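Local structure of nidogen (Mus musculus, 1NPE) at residues A[10-15]-A[50-55]; A[58-63]-A[91-96]; A[180-185]-A[219-224]. The protein probably links laminin to other basement-membrane proteins, the fragment here being its six-bladed YWTD beta-propeller domain. All coordinates share one frame; numbering follows the deposited sequence.

Interaction 1. Residues A[10-15]-A[50-55]; sequences GKIERL and VYWTDI
Ile12 is the one residue of 10-15 that touches 50-55, and it does so by its tip, which lies against Trp52 and Val50. Just before it, Lys11 turns to the other side of the strand, where its NZ forms a salt bridge with Glu13 OE1 (2.9 Å), meeting the oxygen 48° out of the carboxylate plane. The link runs two residues along one strand and plays no part in the contact with 50-55. Ile12 itself holds CG1 anti to its carbonyl carbon (chi1 -68°) and continues extended, which carries CD1 out to the neighbouring blade. There Ile12 CD1 stands 3.8 Å from Trp52 CE3, on the six-membered part of the indole, approaching it obliquely; the two side chains cross at about a right angle. The same methyl, Ile12 CD1, is 4.4 Å from Val50 CG1, a looser touch. These are strands of successive blades of a six-bladed beta-propeller: 11-17 is the third strand counted from the axis of one blade, 49-54 the second of the next, and Tyr51-Trp52-Thr53-Asp54 spells the YWTD signature of the family. Ile12 also rests on Leu41 of the adjoining inner strand and on Phe30 of its own blade, while Leu31, Ile38 and Leu41 pack on Trp52, so the contact is a small piece of a larger buried apolar layer. Beyond Ile12 the strand runs on against strand 2-8 of its own blade.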
loop_
_atom_site.group_PDB
_atom_site.type_symbol
_atom_site.label_atom_id
_atom_site.label_comp_id
_atom_site.label_asym_id
_atom_site.label_seq_id
_atom_site.Cartn_x
_atom_site.Cartn_y
_atom_site.Cartn_z
ATOM N N GLY A 10 -10.402 7.329 -7.187
ATOM C CA GLY A 10 -10.981 7.818 -8.427
ATOM C C GLY A 10 -10.384 9.066 -9.054
ATOM O O GLY A 10 -10.925 9.556 -10.043
ATOM N N LYS A 11 -9.261 9.557 -8.531
ATOM C CA LYS A 11 -8.652 10.772 -9.078
ATOM C C LYS A 11 -7.240 11.070 -8.587
ATOM O O LYS A 11 -6.722 10.409 -7.692
ATOM C CB LYS A 11 -9.526 11.981 -8.727
ATOM C CG LYS A 11 -9.785 12.118 -7.232
ATOM C CD LYS A 11 -10.602 13.358 -6.887
ATOM C CE LYS A 11 -9.802 14.628 -7.107
ATOM N NZ LYS A 11 -10.580 15.808 -6.658
ATOM N N ILE A 12 -6.621 12.056 -9.227
ATOM C CA ILE A 12 -5.301 12.550 -8.856
ATOM C C ILE A 12 -5.497 14.067 -8.797
ATOM O O ILE A 12 -5.940 14.676 -9.775
ATOM C CB ILE A 12 -4.205 12.246 -9.905
ATOM C CG1 ILE A 12 -3.924 10.744 -9.990
ATOM C CG2 ILE A 12 -2.917 12.975 -9.535
ATOM C CD1 ILE A 12 -2.900 10.400 -11.060
ATOM N N GLU A 13 -5.207 14.662 -7.643
ATOM C CA GLU A 13 -5.355 16.101 -7.455
ATOM C C GLU A 13 -4.065 16.856 -7.770
ATOM O O GLU A 13 -2.966 16.319 -7.639
ATOM C CB GLU A 13 -5.811 16.409 -6.026
ATOM C CG GLU A 13 -6.243 17.862 -5.780
ATOM C CD GLU A 13 -7.621 18.205 -6.350
ATOM O OE1 GLU A 13 -8.177 17.417 -7.141
ATOM O OE2 GLU A 13 -8.156 19.273 -5.998
ATOM N N ARG A 14 -4.215 18.125 -8.129
ATOM C CA ARG A 14 -3.089 18.981 -8.479
ATOM C C ARG A 14 -3.210 20.379 -7.868
ATOM O O ARG A 14 -4.289 20.984 -7.887
ATOM C CB ARG A 14 -3.028 19.109 -10.000
ATOM C CG ARG A 14 -2.045 20.124 -10.527
ATOM C CD ARG A 14 -2.196 20.301 -12.030
ATOM N NE ARG A 14 -1.115 21.127 -12.556
ATOM C CZ ARG A 14 -0.741 21.162 -13.830
ATOM N NH1 ARG A 14 -1.365 20.418 -14.735
ATOM N NH2 ARG A 14 0.276 21.932 -14.196
ATOM N N LEU A 15 -2.112 20.874 -7.301
ATOM C CA LEU A 15 -2.088 22.223 -6.739
ATOM C C LEU A 15 -0.697 22.820 -6.852
ATOM O O LEU A 15 0.306 22.160 -6.573
ATOM C CB LEU A 15 -2.588 22.277 -5.292
ATOM C CG LEU A 15 -1.782 21.670 -4.151
ATOM C CD1 LEU A 15 -2.046 22.452 -2.877
ATOM C CD2 LEU A 15 -2.158 20.215 -3.986
ATOM N N VAL A 50 3.369 11.996 -15.418
ATOM C CA VAL A 50 2.941 11.488 -14.120
ATOM C C VAL A 50 2.697 9.974 -14.200
ATOM O O VAL A 50 2.012 9.501 -15.107
ATOM C CB VAL A 50 1.629 12.193 -13.661
ATOM C CG1 VAL A 50 1.168 11.654 -12.306
ATOM C CG2 VAL A 50 1.841 13.700 -13.580
ATOM N N TYR A 51 3.302 9.221 -13.282
ATOM C CA TYR A 51 3.124 7.771 -13.220
ATOM C C TYR A 51 2.339 7.413 -11.952
ATOM O O TYR A 51 2.447 8.109 -10.929
ATOM C CB TYR A 51 4.474 7.045 -13.214
ATOM C CG TYR A 51 5.187 7.037 -14.547
ATOM C CD1 TYR A 51 5.776 8.195 -15.051
ATOM C CD2 TYR A 51 5.276 5.869 -15.306
ATOM C CE1 TYR A 51 6.431 8.192 -16.273
ATOM C CE2 TYR A 51 5.936 5.856 -16.534
ATOM C CZ TYR A 51 6.507 7.022 -17.009
ATOM O OH TYR A 51 7.136 7.038 -18.228
ATOM N N TRP A 52 1.569 6.322 -12.017
ATOM C CA TRP A 52 0.763 5.880 -10.877
ATOM C C TRP A 52 0.515 4.382 -10.822
ATOM O O TRP A 52 0.690 3.666 -11.807
ATOM C CB TRP A 52 -0.606 6.584 -10.866
ATOM C CG TRP A 52 -1.525 6.186 -12.011
ATOM C CD1 TRP A 52 -2.268 5.040 -12.116
ATOM C CD2 TRP A 52 -1.764 6.926 -13.212
ATOM N NE1 TRP A 52 -2.945 5.020 -13.311
ATOM C CE2 TRP A 52 -2.655 6.163 -14.003
ATOM C CE3 TRP A 52 -1.311 8.160 -13.700
ATOM C CZ2 TRP A 52 -3.099 6.593 -15.254
ATOM C CZ3 TRP A 52 -1.752 8.587 -14.947
ATOM C CH2 TRP A 52 -2.637 7.803 -15.710
ATOM N N THR A 53 0.100 3.924 -9.645
ATOM C CA THR A 53 -0.245 2.528 -9.439
ATOM C C THR A 53 -1.703 2.511 -9.001
ATOM O O THR A 53 -2.159 3.401 -8.276
ATOM C CB THR A 53 0.613 1.845 -8.350
ATOM O OG1 THR A 53 0.300 2.392 -7.062
ATOM C CG2 THR A 53 2.092 2.020 -8.647
ATOM N N ASP A 54 -2.427 1.507 -9.471
ATOM C CA ASP A 54 -3.836 1.332 -9.166
ATOM C C ASP A 54 -4.038 -0.068 -8.590
ATOM O O ASP A 54 -3.679 -1.057 -9.230
ATOM C CB ASP A 54 -4.647 1.507 -10.456
ATOM C CG ASP A 54 -6.020 0.881 -10.372
ATOM O OD1 ASP A 54 -6.378 0.120 -11.293
ATOM O OD2 ASP A 54 -6.735 1.147 -9.386
ATOM N N ILE A 55 -4.584 -0.146 -7.380
ATOM C CA ILE A 55 -4.826 -1.435 -6.725
ATOM C C ILE A 55 -6.195 -2.035 -7.047
ATOM O O ILE A 55 -6.513 -3.137 -6.600
ATOM C CB ILE A 55 -4.739 -1.324 -5.196
ATOM C CG1 ILE A 55 -5.693 -0.230 -4.705
ATOM C CG2 ILE A 55 -3.307 -1.091 -4.765
ATOM C CD1 ILE A 55 -5.939 -0.258 -3.223
#

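Interaction 2. Residues A[58-63]-A[91-96]; sequences PSIGRA and RTIFWT
Ile60 sets its end methyl over the face of the Trp95 indole, and this CH-pi contact carries most of the interaction. Ile60 CD1 lies 3.5 Å from the centroid of the five-membered ring of Trp95 and 14° off its normal, almost straight above it. The nearest ring atoms are those of the fused bond: Ile60 CD1 is 3.5 Å from Trp95 CD2 and 3.6 Å from Trp95 CE2. With CG1 set beside the backbone N (chi1 -69°), Ile60 swings CD1 over the indole while CG2 is left for Ile93. Trp95 CG sits between its own backbone N and carbonyl carbon (chi1 76°), which turns the flat indole to meet the methyl.

The purely aliphatic part is smaller. The other branch of Ile60 ends in CG2, which lies 4.3 Å from Ile93 CD1, beside the indole contact. Ile84 and Ile73 also pack on Ile60, and Ile74 on Trp95, so strands 71-74 and 81-87 close in around the pair. An alanine in place of Trp95 would take away the surface on which Ile60 CD1 rests and would probably open a gap between the two blades and leave the Ile60 methyl without its ring.

Charges lie at the margin. Arg62 NH1 and Arg91 NH1 are 6.8 Å apart, and each side chain is engaged elsewhere, Arg62 with the hydroxyl of Tyr51 and Arg91 in a salt bridge to Asp44.

Isoleucine from the third strand of one blade on the aromatic of the second strand of the next is how neighbouring blades meet here; Phe94-Trp95-Thr96 opens a variant of the YWTD signature of this beta-propeller.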
loop_
_atom_site.group_PDB
_atom_site.type_symbol
_atom_site.label_atom_id
_atom_site.label_comp_id
_atom_site.label_asym_id
_atom_site.label_seq_id
_atom_site.Cartn_x
_atom_site.Cartn_y
_atom_site.Cartn_z
ATOM N N PRO A 58 -5.751 -4.651 -10.915
ATOM C CA PRO A 58 -4.861 -3.527 -10.610
ATOM C C PRO A 58 -4.069 -3.119 -11.852
ATOM O O PRO A 58 -4.103 -3.820 -12.865
ATOM C CB PRO A 58 -3.934 -4.119 -9.550
ATOM C CG PRO A 58 -3.766 -5.509 -10.019
ATOM C CD PRO A 58 -5.192 -5.899 -10.364
ATOM N N SER A 59 -3.340 -2.007 -11.770
ATOM C CA SER A 59 -2.558 -1.543 -12.913
ATOM C C SER A 59 -1.571 -0.425 -12.600
ATOM O O SER A 59 -1.558 0.132 -11.506
ATOM C CB SER A 59 -3.486 -1.073 -14.037
ATOM O OG SER A 59 -4.150 0.126 -13.675
ATOM N N ILE A 60 -0.725 -0.140 -13.580
ATOM C CA ILE A 60 0.270 0.925 -13.503
ATOM C C ILE A 60 0.052 1.733 -14.769
ATOM O O ILE A 60 -0.029 1.165 -15.862
ATOM C CB ILE A 60 1.711 0.368 -13.462
ATOM C CG1 ILE A 60 1.947 -0.334 -12.122
ATOM C CG2 ILE A 60 2.735 1.488 -13.683
ATOM C CD1 ILE A 60 3.293 -0.980 -11.993
ATOM N N GLY A 61 -0.113 3.044 -14.610
ATOM C CA GLY A 61 -0.350 3.896 -15.760
ATOM C C GLY A 61 0.412 5.205 -15.769
ATOM O O GLY A 61 1.164 5.518 -14.840
ATOM N N ARG A 62 0.210 5.976 -16.832
ATOM C CA ARG A 62 0.879 7.261 -16.986
ATOM C C ARG A 62 0.115 8.210 -17.899
ATOM O O ARG A 62 -0.661 7.784 -18.757
ATOM C CB ARG A 62 2.299 7.068 -17.523
ATOM C CG ARG A 62 2.367 6.422 -18.898
ATOM C CD ARG A 62 3.794 6.401 -19.421
ATOM N NE ARG A 62 3.862 5.825 -20.756
ATOM C CZ ARG A 62 4.969 5.746 -21.488
ATOM N NH1 ARG A 62 6.124 6.208 -21.020
ATOM N NH2 ARG A 62 4.917 5.204 -22.694
ATOM N N ALA A 63 0.378 9.501 -17.721
ATOM C CA ALA A 63 -0.255 10.551 -18.508
ATOM C C ALA A 63 0.606 11.802 -18.440
ATOM O O ALA A 63 1.206 12.089 -17.402
ATOM C CB ALA A 63 -1.645 10.846 -17.959
ATOM N N ARG A 91 15.667 5.737 -18.091
ATOM C CA ARG A 91 14.318 5.570 -18.646
ATOM C C ARG A 91 13.595 4.314 -18.145
ATOM O O ARG A 91 13.082 3.530 -18.946
ATOM C CB ARG A 91 14.365 5.545 -20.182
ATOM C CG ARG A 91 14.993 6.762 -20.853
ATOM C CD ARG A 91 14.019 7.929 -20.960
ATOM N NE ARG A 91 13.940 8.697 -19.724
ATOM C CZ ARG A 91 12.945 9.519 -19.408
ATOM N NH1 ARG A 91 11.915 9.696 -20.231
ATOM N NH2 ARG A 91 12.990 10.180 -18.264
ATOM N N THR A 92 13.559 4.112 -16.830
ATOM C CA THR A 92 12.881 2.944 -16.270
ATOM C C THR A 92 12.047 3.267 -15.034
ATOM O O THR A 92 12.208 4.318 -14.419
ATOM C CB THR A 92 13.879 1.821 -15.904
ATOM O OG1 THR A 92 14.862 2.322 -14.990
ATOM C CG2 THR A 92 14.559 1.281 -17.141
ATOM N N ILE A 93 11.138 2.360 -14.693
ATOM C CA ILE A 93 10.286 2.511 -13.522
ATOM C C ILE A 93 10.584 1.386 -12.526
ATOM O O ILE A 93 11.139 0.345 -12.897
ATOM C CB ILE A 93 8.780 2.459 -13.891
ATOM C CG1 ILE A 93 8.398 1.083 -14.440
ATOM C CG2 ILE A 93 8.455 3.508 -14.934
ATOM C CD1 ILE A 93 6.905 0.911 -14.649
ATOM N N PHE A 94 10.255 1.625 -11.260
ATOM C CA PHE A 94 10.441 0.652 -10.188
ATOM C C PHE A 94 9.150 0.685 -9.379
ATOM O O PHE A 94 8.537 1.743 -9.248
ATOM C CB PHE A 94 11.575 1.063 -9.237
ATOM C CG PHE A 94 12.947 1.055 -9.854
ATOM C CD1 PHE A 94 13.828 0.007 -9.603
ATOM C CD2 PHE A 94 13.388 2.130 -10.624
ATOM C CE1 PHE A 94 15.136 0.031 -10.106
ATOM C CE2 PHE A 94 14.690 2.164 -11.129
ATOM C CZ PHE A 94 15.566 1.110 -10.866
ATOM N N TRP A 95 8.733 -0.452 -8.826
ATOM C CA TRP A 95 7.527 -0.440 -8.008
ATOM C C TRP A 95 7.490 -1.546 -6.969
ATOM O O TRP A 95 8.194 -2.551 -7.085
ATOM C CB TRP A 95 6.250 -0.462 -8.871
ATOM C CG TRP A 95 5.897 -1.793 -9.473
ATOM C CD1 TRP A 95 5.085 -2.749 -8.929
ATOM C CD2 TRP A 95 6.275 -2.276 -10.765
ATOM N NE1 TRP A 95 4.925 -3.792 -9.808
ATOM C CE2 TRP A 95 5.643 -3.527 -10.945
ATOM C CE3 TRP A 95 7.079 -1.771 -11.795
ATOM C CZ2 TRP A 95 5.787 -4.282 -12.116
ATOM C CZ3 TRP A 95 7.224 -2.523 -12.961
ATOM C CH2 TRP A 95 6.578 -3.765 -13.109
ATOM N N THR A 96 6.695 -1.324 -5.931
ATOM C CA THR A 96 6.527 -2.299 -4.871
ATOM C C THR A 96 5.191 -2.997 -5.071
ATOM O O THR A 96 4.237 -2.401 -5.569
ATOM C CB THR A 96 6.520 -1.629 -3.483
ATOM O OG1 THR A 96 5.485 -0.632 -3.437
ATOM C CG2 THR A 96 7.870 -0.979 -3.204
#

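Interaction 3. Residues A[180-185]-A[219-224]; sequences QLCWVD and KNLYYT
Two second strands of consecutive propeller blades, 180-185 and 220-225, face each other here, Cys182 and Val184 meeting Leu221 and Tyr223 in alternate positions. The strands belong to different sheets, and their backbones stand well apart: Val184 CA and Tyr223 CA are 7.8 Å from each other, Cys182 CA and Leu221 CA 8.7 Å. Only apolar side chains bridge the space.

Val184 sends CG1, the branch anti to its carbonyl carbon (chi1 -67°), to Tyr223 CB at 4.1 Å. It thus meets the root of the tyrosine and the ring obliquely, and the two side chains run at a slant to each other. At the other pair, Cys182 CB lies 4.3 Å from Leu221 CD2, so the methylene rather than the sulfur makes the touch. SG is engaged in the disulfide to Cys193, which ties together strands 180-185 and 190-195 within one blade.

Pro211 and Val214 of the inner strand 211-217 also press on Val184, and Ile232 and Met234 lie on Tyr223 from the next strand of its blade. Trp183, by contrast, points away from 219-224 and packs on Leu166.

Val184 and Tyr223 occupy the third and second places of YWTD-type sequences, Cys-Trp-Val-Asp and Tyr-Tyr-Thr, and the facing sheets form the buried interblade seam of a beta-propeller.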
loop_
_atom_site.group_PDB
_atom_site.type_symbol
_atom_site.label_atom_id
_atom_site.label_comp_id
_atom_site.label_asym_id
_atom_site.label_seq_id
_atom_site.Cartn_x
_atom_site.Cartn_y
_atom_site.Cartn_z
ATOM N N GLN A 180 19.730 13.414 2.291
ATOM C CA GLN A 180 18.829 13.047 3.364
ATOM C C GLN A 180 17.679 12.151 2.922
ATOM O O GLN A 180 16.934 12.466 1.986
ATOM C CB GLN A 180 18.273 14.329 3.993
ATOM C CG GLN A 180 18.094 14.299 5.503
ATOM C CD GLN A 180 19.407 14.332 6.272
ATOM O OE1 GLN A 180 19.415 14.234 7.502
ATOM N NE2 GLN A 180 20.521 14.471 5.557
ATOM N N LEU A 181 17.566 11.011 3.593
ATOM C CA LEU A 181 16.492 10.067 3.341
ATOM C C LEU A 181 15.519 10.207 4.512
ATOM O O LEU A 181 15.883 10.002 5.667
ATOM C CB LEU A 181 17.025 8.635 3.271
ATOM C CG LEU A 181 15.983 7.536 3.036
ATOM C CD1 LEU A 181 15.352 7.703 1.662
ATOM C CD2 LEU A 181 16.616 6.157 3.164
ATOM N N CYS A 182 14.290 10.586 4.213
ATOM C CA CYS A 182 13.288 10.745 5.249
ATOM C C CYS A 182 12.103 9.824 5.005
ATOM O O CYS A 182 11.752 9.550 3.868
ATOM C CB CYS A 182 12.781 12.183 5.278
ATOM S SG CYS A 182 14.062 13.466 5.409
ATOM N N TRP A 183 11.493 9.349 6.083
ATOM C CA TRP A 183 10.320 8.497 5.978
ATOM C C TRP A 183 9.293 8.962 6.995
ATOM O O TRP A 183 9.623 9.725 7.898
ATOM C CB TRP A 183 10.676 7.021 6.204
ATOM C CG TRP A 183 11.155 6.670 7.575
ATOM C CD1 TRP A 183 10.382 6.380 8.668
ATOM C CD2 TRP A 183 12.518 6.505 7.992
ATOM N NE1 TRP A 183 11.180 6.041 9.734
ATOM C CE2 TRP A 183 12.495 6.108 9.348
ATOM C CE3 TRP A 183 13.755 6.650 7.349
ATOM C CZ2 TRP A 183 13.660 5.849 10.077
ATOM C CZ3 TRP A 183 14.918 6.393 8.074
ATOM C CH2 TRP A 183 14.859 5.996 9.425
ATOM N N VAL A 184 8.037 8.579 6.788
ATOM C CA VAL A 184 6.960 8.922 7.714
ATOM C C VAL A 184 6.477 7.588 8.274
ATOM O O VAL A 184 6.312 6.616 7.536
ATOM C CB VAL A 184 5.817 9.713 7.031
ATOM C CG1 VAL A 184 6.326 11.081 6.602
ATOM C CG2 VAL A 184 5.258 8.947 5.832
ATOM N N ASP A 185 6.280 7.542 9.584
ATOM C CA ASP A 185 5.907 6.304 10.254
ATOM C C ASP A 185 4.588 6.434 10.998
ATOM O O ASP A 185 4.484 7.191 11.955
ATOM C CB ASP A 185 7.043 5.926 11.214
ATOM C CG ASP A 185 6.983 4.479 11.674
ATOM O OD1 ASP A 185 5.907 4.021 12.097
ATOM O OD2 ASP A 185 8.032 3.802 11.638
ATOM N N LYS A 219 13.851 21.973 1.919
ATOM C CA LYS A 219 13.803 21.832 3.375
ATOM C C LYS A 219 12.421 21.379 3.879
ATOM O O LYS A 219 12.277 20.973 5.034
ATOM C CB LYS A 219 14.183 23.167 4.035
ATOM C CG LYS A 219 13.481 24.382 3.419
ATOM C CD LYS A 219 13.689 25.654 4.235
ATOM C CE LYS A 219 15.161 26.038 4.354
ATOM N NZ LYS A 219 15.350 27.210 5.271
ATOM N N ASN A 220 11.418 21.450 3.006
ATOM C CA ASN A 220 10.048 21.071 3.355
ATOM C C ASN A 220 9.617 19.648 2.992
ATOM O O ASN A 220 9.980 19.114 1.942
ATOM C CB ASN A 220 9.053 22.052 2.722
ATOM C CG ASN A 220 8.796 23.278 3.580
ATOM O OD1 ASN A 220 9.523 23.555 4.531
ATOM N ND2 ASN A 220 7.743 24.017 3.245
ATOM N N LEU A 221 8.831 19.045 3.876
ATOM C CA LEU A 221 8.289 17.712 3.643
ATOM C C LEU A 221 6.789 17.858 3.458
ATOM O O LEU A 221 6.153 18.663 4.129
ATOM C CB LEU A 221 8.538 16.778 4.836
ATOM C CG LEU A 221 9.948 16.266 5.112
ATOM C CD1 LEU A 221 9.884 15.273 6.268
ATOM C CD2 LEU A 221 10.539 15.611 3.871
ATOM N N TYR A 222 6.230 17.094 2.529
ATOM C CA TYR A 222 4.794 17.132 2.296
ATOM C C TYR A 222 4.288 15.705 2.414
ATOM O O TYR A 222 4.708 14.830 1.651
ATOM C CB TYR A 222 4.473 17.684 0.904
ATOM C CG TYR A 222 4.929 19.105 0.688
ATOM C CD1 TYR A 222 6.202 19.377 0.190
ATOM C CD2 TYR A 222 4.094 20.181 0.993
ATOM C CE1 TYR A 222 6.636 20.684 0.001
ATOM C CE2 TYR A 222 4.521 21.495 0.811
ATOM C CZ TYR A 222 5.791 21.736 0.315
ATOM O OH TYR A 222 6.224 23.027 0.139
ATOM N N TYR A 223 3.421 15.462 3.393
ATOM C CA TYR A 223 2.873 14.129 3.576
ATOM C C TYR A 223 1.347 14.078 3.605
ATOM O O TYR A 223 0.682 15.067 3.919
ATOM C CB TYR A 223 3.466 13.457 4.826
ATOM C CG TYR A 223 3.002 13.992 6.162
ATOM C CD1 TYR A 223 1.895 13.440 6.811
ATOM C CD2 TYR A 223 3.708 15.004 6.816
ATOM C CE1 TYR A 223 1.507 13.875 8.081
ATOM C CE2 TYR A 223 3.330 15.449 8.082
ATOM C CZ TYR A 223 2.230 14.877 8.708
ATOM O OH TYR A 223 1.871 15.292 9.968
ATOM N N THR A 224 0.805 12.916 3.245
ATOM C CA THR A 224 -0.637 12.703 3.254
ATOM C C THR A 224 -0.975 11.989 4.551
ATOM O O THR A 224 -0.257 11.072 4.967
ATOM C CB THR A 224 -1.096 11.856 2.058
ATOM O OG1 THR A 224 -0.433 10.585 2.080
ATOM C CG2 THR A 224 -0.792 12.586 0.746
#

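Overall arrangement
Along the chain the three contacts follow in series, each joining one four-stranded antiparallel blade to the next around the propeller. Interactions 1 and 2 share a blade: strands 49-54 and 59-64 are neighbours in its sheet, the centres of the two contacts are about 11 Å apart, and their segments touch, with probable backbone hydrogen bonds between them. Interaction 3 joins two other blades on the opposite side of the chain's centre, its centre about 19 Å from that of interaction 1 and 22 Å from that of interaction 2. Similar apolar seams thus recur round the ring, which closes where strand 256-259 joins the blade of 2-8 and 11-17.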